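Local structure of putative cell surface protein, similar to internalin proteins (Listeria monocytogenes EGD-e, 5KZS) at residues A[294-297]-A[298-301]; A[266-270]-A[271-275]; A[250-253]-A[254-258]; A[186-189]-A[190-193]. The protein is of unknown function but, as a leucine-rich-repeat cell surface protein resembling internalins, probably recognises other proteins at the bacterium-host interface. All coordinates share one frame; numbering follows the deposited sequence.

Contact 1 (A[294-297]-A[298-301])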
loop_
_atom_site.group_PDB
_atom_site.type_symbol
_atom_site.label_atom_id
_atom_site.label_comp_id
_atom_site.label_asym_id
_atom_site.label_seq_id
_atom_site.Cartn_x
_atom_site.Cartn_y
_atom_site.Cartn_z
ATOM N N THR A 294 12.386 21.849 -25.638
ATOM C CA THR A 294 11.983 20.981 -26.758
ATOM C C THR A 294 12.268 19.523 -26.451
ATOM O O THR A 294 13.117 19.230 -25.621
ATOM C CB THR A 294 12.726 21.368 -28.056
ATOM O OG1 THR A 294 14.124 21.564 -27.776
ATOM C CG2 THR A 294 12.133 22.646 -28.648
ATOM N N THR A 295 11.571 18.623 -27.142
ATOM C CA THR A 295 11.671 17.189 -26.876
ATOM C C THR A 295 12.053 16.401 -28.119
ATOM O O THR A 295 11.398 16.535 -29.147
ATOM C CB THR A 295 10.347 16.610 -26.292
ATOM O OG1 THR A 295 9.364 16.416 -27.325
ATOM C CG2 THR A 295 9.788 17.517 -25.193
ATOM N N ASN A 296 13.100 15.576 -28.008
ATOM C CA ASN A 296 13.443 14.588 -29.038
ATOM C C ASN A 296 13.098 13.158 -28.594
ATOM O O ASN A 296 13.709 12.609 -27.672
ATOM C CB ASN A 296 14.924 14.672 -29.430
ATOM C CG ASN A 296 15.230 13.918 -30.734
ATOM O OD1 ASN A 296 14.739 12.803 -30.956
ATOM N ND2 ASN A 296 16.041 14.528 -31.602
ATOM N N ALA A 297 12.143 12.558 -29.303
ATOM C CA ALA A 297 11.633 11.225 -28.986
ATOM C C ALA A 297 12.624 10.104 -29.258
ATOM O O ALA A 297 12.683 9.147 -28.483
ATOM C CB ALA A 297 10.328 10.960 -29.728
ATOM N N ASP A 298 13.396 10.217 -30.338
ATOM C CA ASP A 298 14.370 9.171 -30.694
ATOM C C ASP A 298 15.457 8.954 -29.643
ATOM O O ASP A 298 15.839 7.815 -29.381
ATOM C CB ASP A 298 15.017 9.438 -32.058
ATOM C CG ASP A 298 14.224 8.844 -33.204
ATOM O OD1 ASP A 298 12.975 8.945 -33.184
ATOM O OD2 ASP A 298 14.859 8.274 -34.121
ATOM N N THR A 299 15.941 10.036 -29.047
ATOM C CA THR A 299 16.938 9.959 -27.987
ATOM C C THR A 299 16.335 9.995 -26.574
ATOM O O THR A 299 17.074 9.927 -25.588
ATOM C CB THR A 299 17.937 11.106 -28.139
ATOM O OG1 THR A 299 17.227 12.345 -28.140
ATOM C CG2 THR A 299 18.698 10.973 -29.454
ATOM N N GLU A 300 15.003 10.091 -26.474
ATOM C CA GLU A 300 14.297 10.238 -25.198
ATOM C C GLU A 300 14.967 11.288 -24.307
ATOM O O GLU A 300 15.196 11.069 -23.107
ATOM C CB GLU A 300 14.169 8.880 -24.488
ATOM C CG GLU A 300 13.412 7.835 -25.307
ATOM C CD GLU A 300 12.817 6.703 -24.472
ATOM O OE1 GLU A 300 13.496 6.204 -23.543
ATOM O OE2 GLU A 300 11.666 6.300 -24.754
ATOM N N SER A 301 15.294 12.421 -24.928
ATOM C CA SER A 301 15.904 13.558 -24.237
ATOM C C SER A 301 15.063 14.817 -24.388
ATOM O O SER A 301 14.243 14.950 -25.300
ATOM C CB SER A 301 17.352 13.817 -24.698
ATOM O OG SER A 301 17.691 13.108 -25.873
#
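Asn296 and Ser301 face each other as an antiparallel hydrogen-bonded pair at the end of a tight hairpin. Asn296 N donates to Ser301 O at 3.0 Å, and Ser301 N returns a bond to Asn296 O at 3.2 Å. Because Glu300 also lies opposite Asn296, with both its backbone torsions near +46°, the closure is a G1 beta bulge. Inside it, Glu300 N makes a weak bond to Ala297 O at 3.2 Å, and the torsions of Asp298 and Thr299 are those of a type I turn.

The Asn296 side chain ties the strand end to this turn. Its CG stands opposite the backbone N (chi1 -165°), which carries the amide forward over the chain that follows, and OD1 receives a weak, bent bond from Asp298 N at 3.0 Å, in the manner of an Asx turn. The same oxygen lies 3.6 Å from Asp298 CB, while the amide and carboxylate planes are turned 57° apart and do not stack. Thr299 OG1 lies 3.5 Å from Asn296 CB, on the face that carries the Asn296 and Ser301 side chains. Glu300 swings the other way, and only its CG rests near the turn, 3.5 Å from Ala297 O.

Farther out, backbone bonds from Thr294 to Thr303 and from Glu300 to Leu262 carry the pairing into strand 301-304 and toward helix 263-270. Phe266 of that helix lies against Thr295, Ala297 and Glu300, and Ser301 packs on Thr259 and Gln261 of edge strand 258-261.

Contact 2 (A[266-270]-A[271-275])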
loop_
_atom_site.group_PDB
_atom_site.type_symbol
_atom_site.label_atom_id
_atom_site.label_comp_id
_atom_site.label_asym_id
_atom_site.label_seq_id
_atom_site.Cartn_x
_atom_site.Cartn_y
_atom_site.Cartn_z
ATOM N N PHE A 266 8.560 10.061 -22.211
ATOM C CA PHE A 266 8.235 9.520 -23.543
ATOM C C PHE A 266 7.551 8.182 -23.418
ATOM O O PHE A 266 6.792 7.772 -24.301
ATOM C CB PHE A 266 9.488 9.390 -24.402
ATOM C CG PHE A 266 10.184 10.696 -24.635
ATOM C CD1 PHE A 266 11.105 11.187 -23.710
ATOM C CD2 PHE A 266 9.898 11.453 -25.759
ATOM C CE1 PHE A 266 11.739 12.398 -23.912
ATOM C CE2 PHE A 266 10.530 12.670 -25.965
ATOM C CZ PHE A 266 11.457 13.140 -25.045
ATOM N N GLN A 267 7.854 7.494 -22.324
ATOM C CA GLN A 267 7.136 6.299 -21.950
ATOM C C GLN A 267 5.671 6.628 -21.642
ATOM O O GLN A 267 4.758 5.991 -22.186
ATOM C CB GLN A 267 7.833 5.633 -20.767
ATOM C CG GLN A 267 9.102 4.924 -21.184
ATOM C CD GLN A 267 9.887 4.375 -20.010
ATOM O OE1 GLN A 267 10.316 5.115 -19.120
ATOM N NE2 GLN A 267 10.094 3.066 -20.007
ATOM N N LEU A 268 5.452 7.638 -20.799
ATOM C CA LEU A 268 4.084 8.085 -20.469
ATOM C C LEU A 268 3.352 8.578 -21.705
ATOM O O LEU A 268 2.180 8.253 -21.907
ATOM C CB LEU A 268 4.098 9.197 -19.417
ATOM C CG LEU A 268 4.469 8.762 -17.999
ATOM C CD1 LEU A 268 4.551 9.976 -17.075
ATOM C CD2 LEU A 268 3.498 7.715 -17.468
ATOM N N ALA A 269 4.068 9.351 -22.527
ATOM C CA ALA A 269 3.543 9.858 -23.795
ATOM C C ALA A 269 3.076 8.704 -24.672
ATOM O O ALA A 269 1.949 8.712 -25.160
ATOM C CB ALA A 269 4.606 10.678 -24.520
ATOM N N GLU A 270 3.948 7.713 -24.838
ATOM C CA GLU A 270 3.669 6.517 -25.653
ATOM C C GLU A 270 2.387 5.803 -25.240
ATOM O O GLU A 270 1.656 5.292 -26.088
ATOM C CB GLU A 270 4.867 5.550 -25.588
ATOM C CG GLU A 270 4.571 4.081 -25.890
ATOM C CD GLU A 270 5.830 3.235 -25.947
ATOM O OE1 GLU A 270 6.905 3.717 -25.507
ATOM O OE2 GLU A 270 5.731 2.082 -26.426
ATOM N N ILE A 271 2.127 5.785 -23.936
ATOM C CA ILE A 271 1.009 5.034 -23.355
ATOM C C ILE A 271 -0.272 5.896 -23.139
ATOM O O ILE A 271 -1.252 5.443 -22.524
ATOM C CB ILE A 271 1.529 4.276 -22.089
ATOM C CG1 ILE A 271 1.080 2.813 -22.120
ATOM C CG2 ILE A 271 1.216 4.983 -20.775
ATOM C CD1 ILE A 271 1.802 1.979 -23.168
ATOM N N ASN A 272 -0.258 7.114 -23.701
ATOM C CA ASN A 272 -1.359 8.071 -23.635
ATOM C C ASN A 272 -1.735 8.362 -22.201
ATOM O O ASN A 272 -2.890 8.306 -21.835
ATOM C CB ASN A 272 -2.549 7.581 -24.467
ATOM C CG ASN A 272 -2.196 7.417 -25.939
ATOM O OD1 ASN A 272 -1.672 8.342 -26.564
ATOM N ND2 ASN A 272 -2.477 6.243 -26.499
HETATM N N MSE A 273 -0.727 8.658 -21.397
HETATM C CA MSE A 273 -0.901 8.917 -19.972
HETATM C C MSE A 273 -0.413 10.298 -19.633
HETATM O O MSE A 273 -0.264 10.635 -18.462
HETATM C CB MSE A 273 -0.138 7.779 -19.277
HETATM C CG MSE A 273 -0.206 7.631 -17.750
HETATM SE SE MSE A 273 -2.038 7.418 -17.059
HETATM C CE MSE A 273 -2.911 6.305 -18.449
ATOM N N LEU A 274 -0.185 11.130 -20.643
ATOM C CA LEU A 274 0.126 12.513 -20.393
ATOM C C LEU A 274 -1.157 13.314 -20.559
ATOM O O LEU A 274 -1.729 13.354 -21.650
ATOM C CB LEU A 274 1.217 13.012 -21.335
ATOM C CG LEU A 274 2.640 12.553 -20.998
ATOM C CD1 LEU A 274 3.584 12.983 -22.101
ATOM C CD2 LEU A 274 3.128 13.098 -19.664
ATOM N N VAL A 275 -1.618 13.919 -19.464
ATOM C CA VAL A 275 -2.790 14.811 -19.495
ATOM C C VAL A 275 -2.504 16.014 -20.396
ATOM O O VAL A 275 -3.360 16.456 -21.155
ATOM C CB VAL A 275 -3.223 15.308 -18.077
ATOM C CG1 VAL A 275 -3.513 14.134 -17.144
ATOM C CG2 VAL A 275 -2.198 16.257 -17.443
#
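A Schellman motif ends helix 263-270, and Leu268 and Ala269 supply the carbonyls that receive the returning chain. Met273 N, of a selenomethionine, bonds Leu268 O at 3.0 Å, and Asn272 N bonds Ala269 O at 3.1 Å. Asn272 is the C-prime residue, its positive phi (56°) turning the backbone back on itself. One residue earlier, Ile271 N still makes the helical bond to Gln267 O at 3.2 Å, with a weaker second bond to Leu268 O, so Leu268 O is gripped by two amides.

Apolar side chains close over the turn. Leu274, with CG beside its backbone N (chi1 -76°), folds its branch against the last helical turn: CD1 presses on Ala269 CB at 3.5 Å, tighter than an ordinary carbon contact, and CG lies 4.0 Å from Leu268 CB. At its other end Leu268 meets Met273, CD2 to CG at 3.7 Å, beyond which the selenium end bends away. Ile271 lays CG2 3.6 Å from Leu268 O.

Leu268 and Leu274 also touch Phe320 of strand 312-320, and Gln267 NE2 bonds Leu230 O. The paired backbone bonds, a C-prime residue of positive phi and an apolar contact bridging the turn are the marks of a Schellman C-cap, here passing the chain on toward strand 279-283.

Contact 3 (A[250-253]-A[254-258])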
loop_
_atom_site.group_PDB
_atom_site.type_symbol
_atom_site.label_atom_id
_atom_site.label_comp_id
_atom_site.label_asym_id
_atom_site.label_seq_id
_atom_site.Cartn_x
_atom_site.Cartn_y
_atom_site.Cartn_z
ATOM N N GLN A 250 24.998 18.796 -14.018
ATOM C CA GLN A 250 25.814 18.990 -15.225
ATOM C C GLN A 250 26.656 20.243 -15.150
ATOM O O GLN A 250 26.347 21.179 -14.408
ATOM C CB GLN A 250 24.942 19.058 -16.486
ATOM C CG GLN A 250 24.539 17.706 -17.059
ATOM C CD GLN A 250 23.723 17.824 -18.339
ATOM O OE1 GLN A 250 23.915 18.737 -19.131
ATOM N NE2 GLN A 250 22.808 16.892 -18.546
ATOM N N ILE A 251 27.729 20.229 -15.936
ATOM C CA ILE A 251 28.588 21.386 -16.143
ATOM C C ILE A 251 28.625 21.643 -17.667
ATOM O O ILE A 251 28.910 20.731 -18.454
ATOM C CB ILE A 251 30.002 21.160 -15.542
ATOM C CG1 ILE A 251 29.919 20.934 -14.021
ATOM C CG2 ILE A 251 30.909 22.348 -15.826
ATOM C CD1 ILE A 251 31.140 20.282 -13.397
ATOM N N ILE A 252 28.293 22.870 -18.075
ATOM C CA ILE A 252 28.340 23.278 -19.489
ATOM C C ILE A 252 29.131 24.566 -19.629
ATOM O O ILE A 252 29.275 25.328 -18.668
ATOM C CB ILE A 252 26.935 23.500 -20.113
ATOM C CG1 ILE A 252 26.089 24.459 -19.261
ATOM C CG2 ILE A 252 26.218 22.172 -20.329
ATOM C CD1 ILE A 252 24.975 25.127 -20.034
ATOM N N LYS A 253 29.627 24.804 -20.839
ATOM C CA LYS A 253 30.336 26.038 -21.149
ATOM C C LYS A 253 29.315 27.069 -21.629
ATOM O O LYS A 253 28.383 26.747 -22.377
ATOM C CB LYS A 253 31.459 25.786 -22.165
ATOM C CG LYS A 253 32.348 24.615 -21.732
ATOM C CD LYS A 253 33.771 24.633 -22.297
ATOM C CE LYS A 253 34.585 23.479 -21.704
ATOM N NZ LYS A 253 36.056 23.587 -21.919
ATOM N N GLN A 254 29.487 28.300 -21.150
ATOM C CA GLN A 254 28.635 29.434 -21.498
ATOM C C GLN A 254 28.292 29.459 -22.989
ATOM O O GLN A 254 29.170 29.307 -23.840
ATOM C CB GLN A 254 29.334 30.744 -21.119
ATOM C CG GLN A 254 28.389 31.822 -20.626
ATOM C CD GLN A 254 28.896 33.235 -20.878
ATOM O OE1 GLN A 254 28.135 34.088 -21.340
ATOM N NE2 GLN A 254 30.173 33.500 -20.554
ATOM N N GLY A 255 27.015 29.640 -23.300
ATOM C CA GLY A 255 26.547 29.639 -24.684
ATOM C C GLY A 255 26.033 28.303 -25.203
ATOM O O GLY A 255 25.467 28.254 -26.302
ATOM N N GLU A 256 26.235 27.215 -24.447
ATOM C CA GLU A 256 25.745 25.889 -24.860
ATOM C C GLU A 256 24.343 25.629 -24.309
ATOM O O GLU A 256 23.946 26.214 -23.302
ATOM C CB GLU A 256 26.683 24.769 -24.399
ATOM C CG GLU A 256 27.964 24.631 -25.197
ATOM C CD GLU A 256 28.920 23.589 -24.620
ATOM O OE1 GLU A 256 28.537 22.788 -23.737
ATOM O OE2 GLU A 256 30.087 23.567 -25.049
ATOM N N THR A 257 23.620 24.749 -24.998
ATOM C CA THR A 257 22.357 24.224 -24.529
ATOM C C THR A 257 22.572 23.108 -23.493
ATOM O O THR A 257 23.677 22.577 -23.347
ATOM C CB THR A 257 21.501 23.693 -25.702
ATOM O OG1 THR A 257 22.269 22.814 -26.528
ATOM C CG2 THR A 257 20.965 24.854 -26.555
ATOM N N CYS A 258 21.515 22.774 -22.761
ATOM C CA CYS A 258 21.549 21.669 -21.804
ATOM C C CYS A 258 20.544 20.596 -22.206
ATOM O O CYS A 258 19.361 20.887 -22.381
ATOM C CB CYS A 258 21.238 22.145 -20.386
ATOM S SG CYS A 258 21.244 20.789 -19.185
#
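Lys253 and Glu256 share the one backbone hydrogen bond that spans the segments: Glu256 N gives its hydrogen to Lys253 O at 3.0 Å. It closes a type II beta turn with Gln254 and Gly255 at its corners. Gly255 has a phi of 94°, where a side chain would be driven against the carbonyl oxygen of Gln254.

Van der Waals contacts join the side chains on both sides of the turn. Glu256 folds back across its own turn, CB lying 3.3 Å from Lys253 O, and its extended chain then runs alongside Lys253 in the same direction, OE2 reaching 3.9 Å from Lys253 CB. Ile252 passes Glu256 head to tail: its CD1 touches Glu256 O at 3.6 Å, while Glu256 OE1 rests 4.0 Å from Ile252 CB. Ile252 also packs on Leu337 and Val339 of strand 331-339.

Among polar atoms, Gln250 OE1 approaches Cys258 SG at 3.4 Å; the thiol stands opposite its own backbone N (chi1 179°), which brings the sulfur to the Gln250 amide of strand 243-252. The NE2 of the same amide bonds Thr259 O, which sets its orientation.

Opposite charges lie close without pairing, for Lys253 NZ ends 6.7 Å from Glu256 OE2. Their attraction is therefore probably modest, and the turn rests mainly on the backbone bond and on the backbone angles of Gly255, with carbon-oxygen packing beside them.

Contact 4 (A[186-189]-A[190-193])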
loop_
_atom_site.group_PDB
_atom_site.type_symbol
_atom_site.label_atom_id
_atom_site.label_comp_id
_atom_site.label_asym_id
_atom_site.label_seq_id
_atom_site.Cartn_x
_atom_site.Cartn_y
_atom_site.Cartn_z
ATOM N N PRO A 186 10.748 -7.182 -4.826
ATOM C CA PRO A 186 10.953 -8.513 -5.393
ATOM C C PRO A 186 10.314 -8.697 -6.766
ATOM O O PRO A 186 9.212 -8.222 -6.998
ATOM C CB PRO A 186 10.252 -9.420 -4.383
ATOM C CG PRO A 186 10.420 -8.715 -3.081
ATOM C CD PRO A 186 10.409 -7.248 -3.389
ATOM N N ASP A 187 11.015 -9.372 -7.668
ATOM C CA ASP A 187 10.446 -9.749 -8.957
ATOM C C ASP A 187 9.610 -10.987 -8.705
ATOM O O ASP A 187 10.141 -12.083 -8.634
ATOM C CB ASP A 187 11.546 -10.046 -9.988
ATOM C CG ASP A 187 10.984 -10.409 -11.365
ATOM O OD1 ASP A 187 9.760 -10.271 -11.580
ATOM O OD2 ASP A 187 11.769 -10.823 -12.245
ATOM N N PHE A 188 8.300 -10.810 -8.585
ATOM C CA PHE A 188 7.435 -11.884 -8.109
ATOM C C PHE A 188 7.324 -13.021 -9.117
ATOM O O PHE A 188 7.085 -12.794 -10.303
ATOM C CB PHE A 188 6.049 -11.356 -7.764
ATOM C CG PHE A 188 6.061 -10.269 -6.732
ATOM C CD1 PHE A 188 6.356 -10.553 -5.411
ATOM C CD2 PHE A 188 5.777 -8.954 -7.084
ATOM C CE1 PHE A 188 6.364 -9.549 -4.452
ATOM C CE2 PHE A 188 5.782 -7.946 -6.130
ATOM C CZ PHE A 188 6.074 -8.243 -4.810
ATOM N N GLN A 189 7.501 -14.245 -8.623
ATOM C CA GLN A 189 7.567 -15.433 -9.467
ATOM C C GLN A 189 6.264 -16.256 -9.530
ATOM O O GLN A 189 5.986 -16.872 -10.555
ATOM C CB GLN A 189 8.750 -16.306 -9.026
ATOM C CG GLN A 189 10.112 -15.618 -9.134
ATOM C CD GLN A 189 10.503 -15.285 -10.571
ATOM O OE1 GLN A 189 10.768 -14.124 -10.918
ATOM N NE2 GLN A 189 10.516 -16.303 -11.423
ATOM N N ASN A 190 5.462 -16.275 -8.467
ATOM C CA ASN A 190 4.183 -17.006 -8.513
ATOM C C ASN A 190 2.957 -16.137 -8.129
ATOM O O ASN A 190 2.077 -16.561 -7.362
ATOM C CB ASN A 190 4.284 -18.296 -7.672
ATOM C CG ASN A 190 3.256 -19.356 -8.079
ATOM O OD1 ASN A 190 2.938 -19.510 -9.261
ATOM N ND2 ASN A 190 2.744 -20.106 -7.096
ATOM N N LEU A 191 2.919 -14.922 -8.692
ATOM C CA LEU A 191 1.733 -14.049 -8.657
ATOM C C LEU A 191 1.187 -13.924 -10.074
ATOM O O LEU A 191 0.919 -12.826 -10.545
ATOM C CB LEU A 191 2.076 -12.660 -8.087
ATOM C CG LEU A 191 2.579 -12.576 -6.638
ATOM C CD1 LEU A 191 2.870 -11.134 -6.245
ATOM C CD2 LEU A 191 1.596 -13.195 -5.652
ATOM N N THR A 192 0.986 -15.064 -10.732
ATOM C CA THR A 192 0.633 -15.093 -12.157
ATOM C C THR A 192 -0.800 -14.634 -12.447
ATOM O O THR A 192 -1.153 -14.435 -13.612
ATOM C CB THR A 192 0.804 -16.498 -12.760
ATOM O OG1 THR A 192 -0.092 -17.403 -12.115
ATOM C CG2 THR A 192 2.243 -17.003 -12.604
ATOM N N ASN A 193 -1.620 -14.503 -11.403
ATOM C CA ASN A 193 -2.984 -13.987 -11.519
ATOM C C ASN A 193 -3.179 -12.608 -10.877
ATOM O O ASN A 193 -4.318 -12.148 -10.767
ATOM C CB ASN A 193 -3.973 -14.994 -10.912
ATOM C CG ASN A 193 -4.325 -16.120 -11.872
ATOM O OD1 ASN A 193 -5.503 -16.331 -12.177
ATOM N ND2 ASN A 193 -3.311 -16.843 -12.360
#
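Phe188 turns one ring face to Leu191, whose CD1 sits over it in a CH-pi contact. The methyl is 3.7 Å from the ring centroid and 27° off the normal, so it lies displaced toward the substituted end of the ring, and its nearest ring atom is Phe188 CG at 3.3 Å. The two side chains run at a slant to each other: Leu191 CG comes within 3.8 Å of Phe188 CB, and the second branch, CD2, is directed elsewhere. Leu191 achieves this with an extended chi2 (180°), which extends CD1 toward the Phe188 ring. On the opposite face Pro186 O stands 3.4 Å above the ring plane, over its centre, so the aromatic group is held between a backbone oxygen and a methyl.

Both segments belong to the irregular return chain between strands 174-176 and 196-198, which leads one leucine-rich repeat into the next on the side of the solenoid away from its parallel sheet. Phe188 and Leu191 are buried there, consistent with the inward-facing apolar positions that fill the core of such repeats.

No hydrogen bond joins the two segments, and the loop is instead tied to its neighbours through Gln189 N to Asp165 OD1 and through the Asp187 side chain, OD2 to Thr212 OG1. Gln189 O takes a weak bond from Asn213 ND2. Asn190, its CB directed away from Phe188, reaches His167 O through a weak bond from ND2.

Along the chain the order is contact 4, contact 3, contact 2, contact 1. Contact 4 lies alone in the leucine-rich repeats, between strands 174-176 and 196-198 of the parallel sheet; the others belong to the C-terminal part built round the mixed sheet. Contacts 1 and 2 have centres about 13 Å apart and touch directly, the Phe266 ring packing on Asn296, Ala297, Glu300 and Ser301. Contact 3, about 18 Å from contact 1 between centres, joins the same mixed sheet but does not touch contact 1, the nearest atoms being about 7 Å apart. Contact 4 is about 45 Å from contact 3, centre to centre, a spread reflecting the elongated solenoid followed by its compact terminal module.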